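Local coordinates for putative HAD family hydrolase (Streptomyces avermitilis, PDB 3MMZ), which probably acts as the HAD-type phosphatase domain of a longer protein thought to make CMP-N-acylneuraminate from CTP, and binds calcium at its presumed magnesium site, at residues Val16-Phe19 with Asp20-Thr24; Ala90-Gln93 with Trp94-Gln98; Leu6-Ala9 with Glu10-Asp13. All blocks are in the same frame, centred on the assembly; numbering follows the deposited sequence.

Along the chain the order is contact 3, contact 1, contact 2. The turn at 6-13 leads directly into strand 14-17, a central strand of the parallel six-stranded sheet, and contact 1 takes in the end of this strand and the loop that follows, which carries metal ligands. Contact 2 lies on helix 87-98, which packs against the same sheet. The three centres are about 19 to 20 Å apart. Contacts 1 and 2 touch through Val16 CG2, which lies 3.9 Å from Trp94 CZ3; contacts 2 and 3 do not touch. The entry to the strand, its metal-binding exit and a covering helix thus belong to one HAD-type core.

Contact 1: residues Val16-Phe19 with Asp20-Thr24; sequences VLDF and DGTQT. With CA (calcium ion), chain M.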
ATOM      1  N   VAL D  16     -25.295 -18.232   3.166  1.00 13.81           N
ATOM      2  CA  VAL D  16     -26.015 -17.371   2.243  1.00 12.93           C
ATOM      3  C   VAL D  16     -25.149 -16.165   1.902  1.00 12.73           C
ATOM      4  O   VAL D  16     -24.630 -15.498   2.799  1.00 11.93           O
ATOM      5  CB  VAL D  16     -27.383 -16.928   2.816  1.00 12.68           C
ATOM      6  CG1 VAL D  16     -28.146 -16.089   1.787  1.00 10.85           C
ATOM      7  CG2 VAL D  16     -28.223 -18.154   3.215  1.00 10.81           C
ATOM      8  N   LEU D  17     -24.988 -15.904   0.611  1.00 12.85           N
ATOM      9  CA  LEU D  17     -24.071 -14.855   0.147  1.00 13.96           C
ATOM     10  C   LEU D  17     -24.785 -13.727  -0.592  1.00 14.54           C
ATOM     11  O   LEU D  17     -25.550 -13.963  -1.524  1.00 14.22           O
ATOM     12  CB  LEU D  17     -22.986 -15.457  -0.767  1.00 14.36           C
ATOM     13  CG  LEU D  17     -22.199 -16.665  -0.247  1.00 10.89           C
ATOM     14  CD1 LEU D  17     -21.372 -17.280  -1.373  1.00 15.01           C
ATOM     15  CD2 LEU D  17     -21.298 -16.302   0.923  1.00 14.67           C
ATOM     16  N   ASP D  18     -24.533 -12.498  -0.155  1.00 14.94           N
ATOM     17  CA  ASP D  18     -24.781 -11.327  -0.972  1.00 14.85           C
ATOM     18  C   ASP D  18     -23.845 -11.379  -2.198  1.00 14.52           C
ATOM     19  O   ASP D  18     -22.863 -12.121  -2.190  1.00 14.86           O
ATOM     20  CB  ASP D  18     -24.551 -10.066  -0.139  1.00 15.39           C
ATOM     21  CG  ASP D  18     -24.620  -8.802  -0.965  1.00 10.71           C
ATOM     22  OD1 ASP D  18     -25.640  -8.578  -1.651  1.00 15.67           O
ATOM     23  OD2 ASP D  18     -23.640  -8.041  -0.943  1.00 15.99           O
ATOM     24  N   PHE D  19     -24.153 -10.625  -3.253  1.00 13.79           N
ATOM     25  CA  PHE D  19     -23.329 -10.668  -4.469  1.00 14.33           C
ATOM     26  C   PHE D  19     -22.452  -9.434  -4.675  1.00 13.86           C
ATOM     27  O   PHE D  19     -21.263  -9.478  -4.357  1.00 12.95           O
ATOM     28  CB  PHE D  19     -24.168 -10.963  -5.715  1.00 15.08           C
ATOM     29  CG  PHE D  19     -23.350 -11.123  -6.973  1.00 16.55           C
ATOM     30  CD1 PHE D  19     -22.566 -12.261  -7.173  1.00 15.44           C
ATOM     31  CD2 PHE D  19     -23.372 -10.144  -7.954  1.00 15.25           C
ATOM     32  CE1 PHE D  19     -21.817 -12.419  -8.338  1.00 16.79           C
ATOM     33  CE2 PHE D  19     -22.631 -10.288  -9.125  1.00 16.71           C
ATOM     34  CZ  PHE D  19     -21.846 -11.426  -9.314  1.00 15.55           C
ATOM     35  N   ASP D  20     -23.015  -8.335  -5.183  1.00 14.10           N
ATOM     36  CA  ASP D  20     -22.202  -7.127  -5.411  1.00 14.69           C
ATOM     37  C   ASP D  20     -21.598  -6.612  -4.107  1.00 13.83           C
ATOM     38  O   ASP D  20     -22.309  -6.405  -3.129  1.00 13.30           O
ATOM     39  CB  ASP D  20     -23.013  -6.013  -6.085  1.00 16.28           C
ATOM     40  CG  ASP D  20     -23.456  -6.382  -7.493  1.00 26.99           C
ATOM     41  OD1 ASP D  20     -22.686  -6.150  -8.453  1.00 17.99           O
ATOM     42  OD2 ASP D  20     -24.584  -6.896  -7.639  1.00 18.04           O
ATOM     43  N   GLY D  21     -20.279  -6.432  -4.097  1.00 13.17           N
ATOM     44  CA  GLY D  21     -19.606  -5.858  -2.941  1.00 13.06           C
ATOM     45  C   GLY D  21     -19.145  -6.916  -1.957  1.00 12.48           C
ATOM     46  O   GLY D  21     -18.346  -6.627  -1.056  1.00 11.41           O
ATOM     47  N   THR D  22     -19.626  -8.143  -2.165  1.00 12.86           N
ATOM     48  CA  THR D  22     -19.337  -9.274  -1.277  1.00 13.59           C
ATOM     49  C   THR D  22     -18.529 -10.331  -2.026  1.00 12.99           C
ATOM     50  O   THR D  22     -17.457 -10.734  -1.565  1.00 13.12           O
ATOM     51  CB  THR D  22     -20.647  -9.853  -0.664  1.00 14.24           C
ATOM     52  OG1 THR D  22     -21.211  -8.874   0.219  1.00 13.67           O
ATOM     53  CG2 THR D  22     -20.388 -11.155   0.122  1.00 13.65           C
ATOM     54  N   GLN D  23     -19.046 -10.757  -3.178  1.00 12.25           N
ATOM     55  CA  GLN D  23     -18.292 -11.596  -4.123  1.00 12.61           C
ATOM     56  C   GLN D  23     -17.614 -10.737  -5.194  1.00 12.78           C
ATOM     57  O   GLN D  23     -16.908 -11.256  -6.059  1.00 12.97           O
ATOM     58  CB  GLN D  23     -19.234 -12.599  -4.793  1.00 12.81           C
ATOM     59  CG  GLN D  23     -19.874 -13.552  -3.822  1.00 13.56           C
ATOM     60  CD  GLN D  23     -20.850 -14.507  -4.491  1.00 14.48           C
ATOM     61  OE1 GLN D  23     -20.457 -15.358  -5.291  1.00 14.04           O
ATOM     62  NE2 GLN D  23     -22.129 -14.351  -4.183  1.00 13.63           N
ATOM     63  N   THR D  24     -17.868  -9.425  -5.153  1.00 13.22           N
ATOM     64  CA  THR D  24     -17.230  -8.474  -6.079  1.00 13.22           C
ATOM     65  C   THR D  24     -16.721  -7.281  -5.283  1.00 12.67           C
ATOM     66  O   THR D  24     -17.079  -7.112  -4.121  1.00 12.37           O
ATOM     67  CB  THR D  24     -18.210  -7.919  -7.149  1.00 13.37           C
ATOM     68  OG1 THR D  24     -19.028  -6.895  -6.566  1.00 13.38           O
ATOM     69  CG2 THR D  24     -19.093  -9.019  -7.762  1.00 13.44           C
TER
HETATM   70 CA    CA M 500     -23.989  -5.744  -1.697  1.00 13.99          CA
HETATM   71  O   HOH W   1     -25.629  -5.918  -3.436  1.00 16.97           O
HETATM   72  O   HOH W   2     -23.240  -3.683  -2.523  1.00 22.55           O
HETATM   73  O   HOH W   3     -25.623  -5.413  -0.046  1.00 15.04           O
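Just beyond strand 14-17 the backbone coils so tightly that Phe19 O accepts two sound hydrogen bonds, from Gln23 N at 2.8 Å in the carbonyl plane and from Thr22 N, which stands above that plane; Thr24 N adds a weak third. Gly21, with a positive phi of 91°, turns the chain between Asp20 and Thr22, and its N is bonded to Thr24 OG1. Asp18 reaches the same loop with its carboxylate, CG lying anti to the backbone N (chi1 173°). Its OD2 binds the calcium ion at 2.4 Å and accepts the hydroxyl of Thr22 OG1 at 2.8 Å on the anti lone pair, while OD1 takes a hydrogen bond from a metal-bound water. Asp20 supplies its backbone O, 2.3 Å from the calcium, instead of its carboxylate. Three waters and Asn110 complete the ligands. Away from the metal, Gln23 NE2 gives Asp18 O an almost straight bond of 3.1 Å, NE2 standing above the carbonyl plane of Asp18. The same amide nitrogen sits at the edge of the Phe19 ring, with the amide plane of Gln23 nearly perpendicular to the ring. Thr24 CG2 makes a CH-pi contact over one face of that ring, 4.2 Å from its centroid. Asp18, Asp20 and Thr22 fit the DxDx(T/V) signature of HAD enzymes. Calcium and the Thr22 hydroxyl both grip OD2 and the metal-bound water holds OD1, so that together they keep the Asp18 carboxylate in one orientation.

Contact 2: residues Ala90-Gln93 with Trp94-Gln98; sequences ALKQ and WCEEQ
Gln93 O accepts the shortest backbone bond between these two helical turns, 2.9 Å from Glu97 N, and the CG of Glu97 packs on the same oxygen. Trp94 N, Cys95 N and Glu96 N bond in the same manner to the carbonyls of Ala90, Leu91 and Lys92. On the exposed side, Lys92 and Glu96 form a salt bridge one turn apart, a loose one with NZ and OE2 separated by 3.6 Å. The lysine chain runs extended until it bends at its last torsion (chi4 -77°), turning the ammonium toward the carboxylate. Next to it, the carboxylate of Glu97 lies over one face of the Gln93 amide, offset, with the planes 16° apart; NE2 and OE2 are 3.4 Å apart at a poor angle for a hydrogen bond, and Gln93 CG touches that OE2 as well. The buried side is apolar: Leu91 CD1 meets Cys95 SG at 3.9 Å and approaches the Trp94 ring obliquely at CE3. Gln98, an exposed residue, lays its CG over the indole, 3.5 Å above the centre of one face. Leu91 and Trp94 rest on strand 57-62, and Leu91 and Cys95 on strand 105-109. A helix that lays its apolar face on a parallel sheet in this way is typical of the Rossmann-like core of HAD proteins.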
ATOM      1  N   ALA D  90     -37.368 -12.651   2.244  1.00 16.45           N
ATOM      2  CA  ALA D  90     -37.067 -13.748   1.342  1.00 17.49           C
ATOM      3  C   ALA D  90     -36.193 -14.777   2.057  1.00 17.53           C
ATOM      4  O   ALA D  90     -36.406 -15.985   1.926  1.00 17.34           O
ATOM      5  CB  ALA D  90     -36.383 -13.231   0.085  1.00 18.05           C
ATOM      6  N   LEU D  91     -35.235 -14.280   2.836  1.00 17.88           N
ATOM      7  CA  LEU D  91     -34.327 -15.118   3.605  1.00 17.98           C
ATOM      8  C   LEU D  91     -35.027 -15.851   4.749  1.00 17.50           C
ATOM      9  O   LEU D  91     -34.791 -17.048   4.954  1.00 17.75           O
ATOM     10  CB  LEU D  91     -33.152 -14.280   4.135  1.00 19.12           C
ATOM     11  CG  LEU D  91     -32.084 -14.918   5.030  1.00 21.40           C
ATOM     12  CD1 LEU D  91     -31.527 -16.206   4.441  1.00 19.83           C
ATOM     13  CD2 LEU D  91     -30.961 -13.901   5.257  1.00 19.92           C
ATOM     14  N   LYS D  92     -35.878 -15.145   5.491  1.00 16.85           N
ATOM     15  CA  LYS D  92     -36.618 -15.767   6.594  1.00 16.97           C
ATOM     16  C   LYS D  92     -37.478 -16.929   6.087  1.00 16.26           C
ATOM     17  O   LYS D  92     -37.470 -18.009   6.672  1.00 16.07           O
ATOM     18  CB  LYS D  92     -37.476 -14.740   7.338  1.00 17.70           C
ATOM     19  CG  LYS D  92     -38.144 -15.278   8.596  1.00 24.71           C
ATOM     20  CD  LYS D  92     -38.643 -14.145   9.477  1.00 19.22           C
ATOM     21  CE  LYS D  92     -39.420 -14.655  10.681  1.00 25.03           C
ATOM     22  NZ  LYS D  92     -40.794 -15.072  10.305  1.00 20.15           N
ATOM     23  N   GLN D  93     -38.194 -16.694   4.990  1.00 16.49           N
ATOM     24  CA  GLN D  93     -39.035 -17.705   4.347  1.00 17.25           C
ATOM     25  C   GLN D  93     -38.210 -18.896   3.832  1.00 16.96           C
ATOM     26  O   GLN D  93     -38.589 -20.054   4.026  1.00 16.48           O
ATOM     27  CB  GLN D  93     -39.838 -17.064   3.203  1.00 18.05           C
ATOM     28  CG  GLN D  93     -40.916 -17.970   2.590  1.00 38.97           C
ATOM     29  CD  GLN D  93     -41.423 -17.469   1.239  1.00 18.76           C
ATOM     30  OE1 GLN D  93     -42.550 -16.974   1.127  1.00 39.11           O
ATOM     31  NE2 GLN D  93     -40.590 -17.589   0.214  1.00 39.11           N
ATOM     32  N   TRP D  94     -37.082 -18.611   3.188  1.00 16.97           N
ATOM     33  CA  TRP D  94     -36.201 -19.659   2.670  1.00 17.56           C
ATOM     34  C   TRP D  94     -35.700 -20.571   3.794  1.00 17.20           C
ATOM     35  O   TRP D  94     -35.765 -21.801   3.673  1.00 17.40           O
ATOM     36  CB  TRP D  94     -35.035 -19.033   1.898  1.00 18.63           C
ATOM     37  CG  TRP D  94     -34.102 -20.022   1.279  1.00 19.92           C
ATOM     38  CD1 TRP D  94     -34.236 -20.623   0.061  1.00 19.60           C
ATOM     39  CD2 TRP D  94     -32.881 -20.517   1.839  1.00 19.50           C
ATOM     40  NE1 TRP D  94     -33.177 -21.467  -0.171  1.00 19.65           N
ATOM     41  CE2 TRP D  94     -32.330 -21.422   0.904  1.00 19.71           C
ATOM     42  CE3 TRP D  94     -32.198 -20.287   3.042  1.00 19.82           C
ATOM     43  CZ2 TRP D  94     -31.125 -22.094   1.131  1.00 19.92           C
ATOM     44  CZ3 TRP D  94     -30.992 -20.958   3.268  1.00 20.01           C
ATOM     45  CH2 TRP D  94     -30.471 -21.850   2.314  1.00 19.89           C
ATOM     46  N   CYS D  95     -35.231 -19.971   4.892  1.00 16.22           N
ATOM     47  CA  CYS D  95     -34.813 -20.725   6.076  1.00 16.34           C
ATOM     48  C   CYS D  95     -35.908 -21.671   6.558  1.00 16.84           C
ATOM     49  O   CYS D  95     -35.651 -22.842   6.826  1.00 16.89           O
ATOM     50  CB  CYS D  95     -34.450 -19.789   7.215  1.00 16.34           C
ATOM     51  SG  CYS D  95     -32.923 -18.879   6.914  1.00 20.91           S
ATOM     52  N   GLU D  96     -37.116 -21.134   6.678  1.00 17.27           N
ATOM     53  CA  GLU D  96     -38.284 -21.903   7.120  1.00 18.23           C
ATOM     54  C   GLU D  96     -38.522 -23.109   6.205  1.00 18.78           C
ATOM     55  O   GLU D  96     -38.757 -24.232   6.670  1.00 18.94           O
ATOM     56  CB  GLU D  96     -39.533 -21.019   7.122  1.00 18.45           C
ATOM     57  CG  GLU D  96     -39.568 -19.915   8.176  1.00 31.65           C
ATOM     58  CD  GLU D  96     -40.897 -19.160   8.180  1.00 19.01           C
ATOM     59  OE1 GLU D  96     -41.964 -19.817   8.278  1.00 31.88           O
ATOM     60  OE2 GLU D  96     -40.884 -17.913   8.098  1.00 31.71           O
ATOM     61  N   GLU D  97     -38.443 -22.858   4.903  1.00 18.90           N
ATOM     62  CA  GLU D  97     -38.737 -23.852   3.881  1.00 19.12           C
ATOM     63  C   GLU D  97     -37.685 -24.942   3.791  1.00 19.13           C
ATOM     64  O   GLU D  97     -37.990 -26.072   3.406  1.00 18.82           O
ATOM     65  CB  GLU D  97     -38.849 -23.169   2.532  1.00 18.93           C
ATOM     66  CG  GLU D  97     -40.035 -22.257   2.428  1.00 24.27           C
ATOM     67  CD  GLU D  97     -40.068 -21.513   1.126  1.00 18.65           C
ATOM     68  OE1 GLU D  97     -39.055 -21.522   0.396  1.00 24.22           O
ATOM     69  OE2 GLU D  97     -41.121 -20.924   0.835  1.00 24.52           O
ATOM     70  N   GLN D  98     -36.446 -24.594   4.130  1.00 18.73           N
ATOM     71  CA  GLN D  98     -35.354 -25.556   4.107  1.00 18.87           C
ATOM     72  C   GLN D  98     -35.279 -26.364   5.401  1.00 18.79           C
ATOM     73  O   GLN D  98     -34.513 -27.325   5.493  1.00 18.97           O
ATOM     74  CB  GLN D  98     -34.022 -24.837   3.864  1.00 18.87           C
ATOM     75  CG  GLN D  98     -33.903 -24.142   2.507  1.00 28.93           C
ATOM     76  CD  GLN D  98     -33.929 -25.103   1.337  1.00 19.61           C
ATOM     77  OE1 GLN D  98     -33.160 -26.065   1.284  1.00 29.29           O
ATOM     78  NE2 GLN D  98     -34.814 -24.843   0.383  1.00 29.29           N
TER

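Contact 3: residues Leu6-Ala9 with Glu10-Asp13; sequences LPTA and EDID
The carboxylate of Asp11 is the flat group at the centre of this turn: its OD2 is met on the anti side by Thr8 N, 2.9 Å away and 24° out of the carboxylate plane. Thr8 OG1 lies 3.2 Å from Asp11 OD2, a weak contact. A water donates to OD2 and, at 2.7 Å, to Leu6 O, extending the grip on this carboxylate back along the chain. Pro7 CA lies near the same oxygen. Asp11 can double back in this way because its CG lies beside its own backbone N (chi1 -68°), which brings OD2 back to Thr8 N. Asp11 N returns a hydrogen bond to Thr8 O at 3.0 Å, the donor standing well above the carbonyl plane, and the two residues thus hold each other by main chain and side chain. The hydroxyl of Thr8, set between its backbone N and carbonyl carbon (chi1 72°), also accepts a weak bond of 3.3 Å from Glu10 N. The Glu10 carboxylate folds back beside Thr8. Ile12 CG1 lies 3.8 Å from Thr8 O, and its side chain continues into the core with that of Pro7, both against Ile158 of helix 150-159, Trp123 and Leu106. The bond from Asp11 N to Thr8 O closes a type I beta-turn with Ala9 and Glu10 at its corners; Glu10 N, weakly bonded to Thr8 OG1, adds a link of the ST-turn kind, and the Asp11 carboxylate on Thr8 N matches one half of a capping box. The turn leads into strand 14-17, one of the two middle strands of the HAD sheet.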
ATOM      1  N   LEU D   6     -14.749 -17.287  15.762  1.00 14.62           N
ATOM      2  CA  LEU D   6     -15.076 -17.457  14.355  1.00 13.97           C
ATOM      3  C   LEU D   6     -16.009 -18.670  14.206  1.00 14.18           C
ATOM      4  O   LEU D   6     -15.976 -19.574  15.040  1.00 14.01           O
ATOM      5  CB  LEU D   6     -13.791 -17.636  13.532  1.00 13.12           C
ATOM      6  CG  LEU D   6     -12.796 -16.459  13.565  1.00  8.93           C
ATOM      7  CD1 LEU D   6     -11.580 -16.789  12.712  1.00 13.22           C
ATOM      8  CD2 LEU D   6     -13.470 -15.155  13.082  1.00 12.80           C
ATOM      9  N   PRO D   7     -16.855 -18.680  13.164  1.00 14.83           N
ATOM     10  CA  PRO D   7     -17.750 -19.823  12.946  1.00 15.69           C
ATOM     11  C   PRO D   7     -16.954 -21.075  12.593  1.00 17.19           C
ATOM     12  O   PRO D   7     -15.880 -20.977  11.988  1.00 17.63           O
ATOM     13  CB  PRO D   7     -18.587 -19.384  11.739  1.00 15.19           C
ATOM     14  CG  PRO D   7     -17.695 -18.418  11.005  1.00 15.51           C
ATOM     15  CD  PRO D   7     -16.965 -17.681  12.085  1.00 14.77           C
ATOM     16  N   THR D   8     -17.463 -22.233  12.996  1.00 18.93           N
ATOM     17  CA  THR D   8     -16.891 -23.513  12.600  1.00 19.82           C
ATOM     18  C   THR D   8     -17.991 -24.329  11.942  1.00 20.45           C
ATOM     19  O   THR D   8     -19.165 -23.957  12.006  1.00 20.19           O
ATOM     20  CB  THR D   8     -16.363 -24.327  13.808  1.00 19.82           C
ATOM     21  OG1 THR D   8     -17.474 -24.816  14.571  1.00 21.82           O
ATOM     22  CG2 THR D   8     -15.452 -23.488  14.699  1.00 22.09           C
ATOM     23  N   ALA D   9     -17.610 -25.458  11.338  1.00 21.50           N
ATOM     24  CA  ALA D   9     -18.561 -26.368  10.698  1.00 22.01           C
ATOM     25  C   ALA D   9     -19.726 -26.806  11.592  1.00 22.63           C
ATOM     26  O   ALA D   9     -20.828 -27.053  11.089  1.00 22.79           O
ATOM     27  CB  ALA D   9     -17.837 -27.586  10.127  1.00 22.15           C
ATOM     28  N   GLU D  10     -19.495 -26.894  12.903  1.00 23.17           N
ATOM     29  CA  GLU D  10     -20.538 -27.345  13.847  1.00 23.91           C
ATOM     30  C   GLU D  10     -21.603 -26.289  14.119  1.00 22.98           C
ATOM     31  O   GLU D  10     -22.716 -26.610  14.546  1.00 22.98           O
ATOM     32  CB  GLU D  10     -19.925 -27.799  15.176  1.00 25.30           C
ATOM     33  CG  GLU D  10     -19.279 -29.176  15.139  1.00 40.57           C
ATOM     34  CD  GLU D  10     -18.032 -29.219  14.270  1.00 26.78           C
ATOM     35  OE1 GLU D  10     -17.185 -28.294  14.382  1.00 40.80           O
ATOM     36  OE2 GLU D  10     -17.897 -30.179  13.478  1.00 40.82           O
ATOM     37  N   ASP D  11     -21.245 -25.032  13.876  1.00 22.03           N
ATOM     38  CA  ASP D  11     -22.095 -23.885  14.194  1.00 21.22           C
ATOM     39  C   ASP D  11     -23.187 -23.634  13.167  1.00 19.79           C
ATOM     40  O   ASP D  11     -24.224 -23.047  13.486  1.00 19.31           O
ATOM     41  CB  ASP D  11     -21.239 -22.619  14.306  1.00 21.71           C
ATOM     42  CG  ASP D  11     -20.320 -22.634  15.511  1.00 27.01           C
ATOM     43  OD1 ASP D  11     -20.745 -23.079  16.593  1.00 22.38           O
ATOM     44  OD2 ASP D  11     -19.164 -22.186  15.379  1.00 22.66           O
ATOM     45  N   ILE D  12     -22.948 -24.056  11.928  1.00 18.93           N
ATOM     46  CA  ILE D  12     -23.804 -23.642  10.825  1.00 18.93           C
ATOM     47  C   ILE D  12     -24.283 -24.788   9.943  1.00 17.93           C
ATOM     48  O   ILE D  12     -23.588 -25.789   9.782  1.00 17.49           O
ATOM     49  CB  ILE D  12     -23.103 -22.578   9.926  1.00 19.59           C
ATOM     50  CG1 ILE D  12     -21.804 -23.134   9.331  1.00 21.45           C
ATOM     51  CG2 ILE D  12     -22.837 -21.269  10.714  1.00 21.83           C
ATOM     52  CD1 ILE D  12     -21.264 -22.323   8.150  1.00 20.78           C
ATOM     53  N   ASP D  13     -25.462 -24.605   9.355  1.00 17.96           N
ATOM     54  CA  ASP D  13     -26.006 -25.549   8.375  1.00 18.28           C
ATOM     55  C   ASP D  13     -26.147 -24.943   6.982  1.00 16.86           C
ATOM     56  O   ASP D  13     -26.327 -25.671   6.000  1.00 16.53           O
ATOM     57  CB  ASP D  13     -27.357 -26.091   8.844  1.00 19.72           C
ATOM     58  CG  ASP D  13     -27.274 -26.769  10.190  1.00 24.52           C
ATOM     59  OD1 ASP D  13     -26.292 -27.499  10.444  1.00 20.94           O
ATOM     60  OD2 ASP D  13     -28.189 -26.562  11.006  1.00 20.87           O
TER
HETATM   61  O   HOH W   4     -17.450 -20.912  16.813  1.00 20.17           O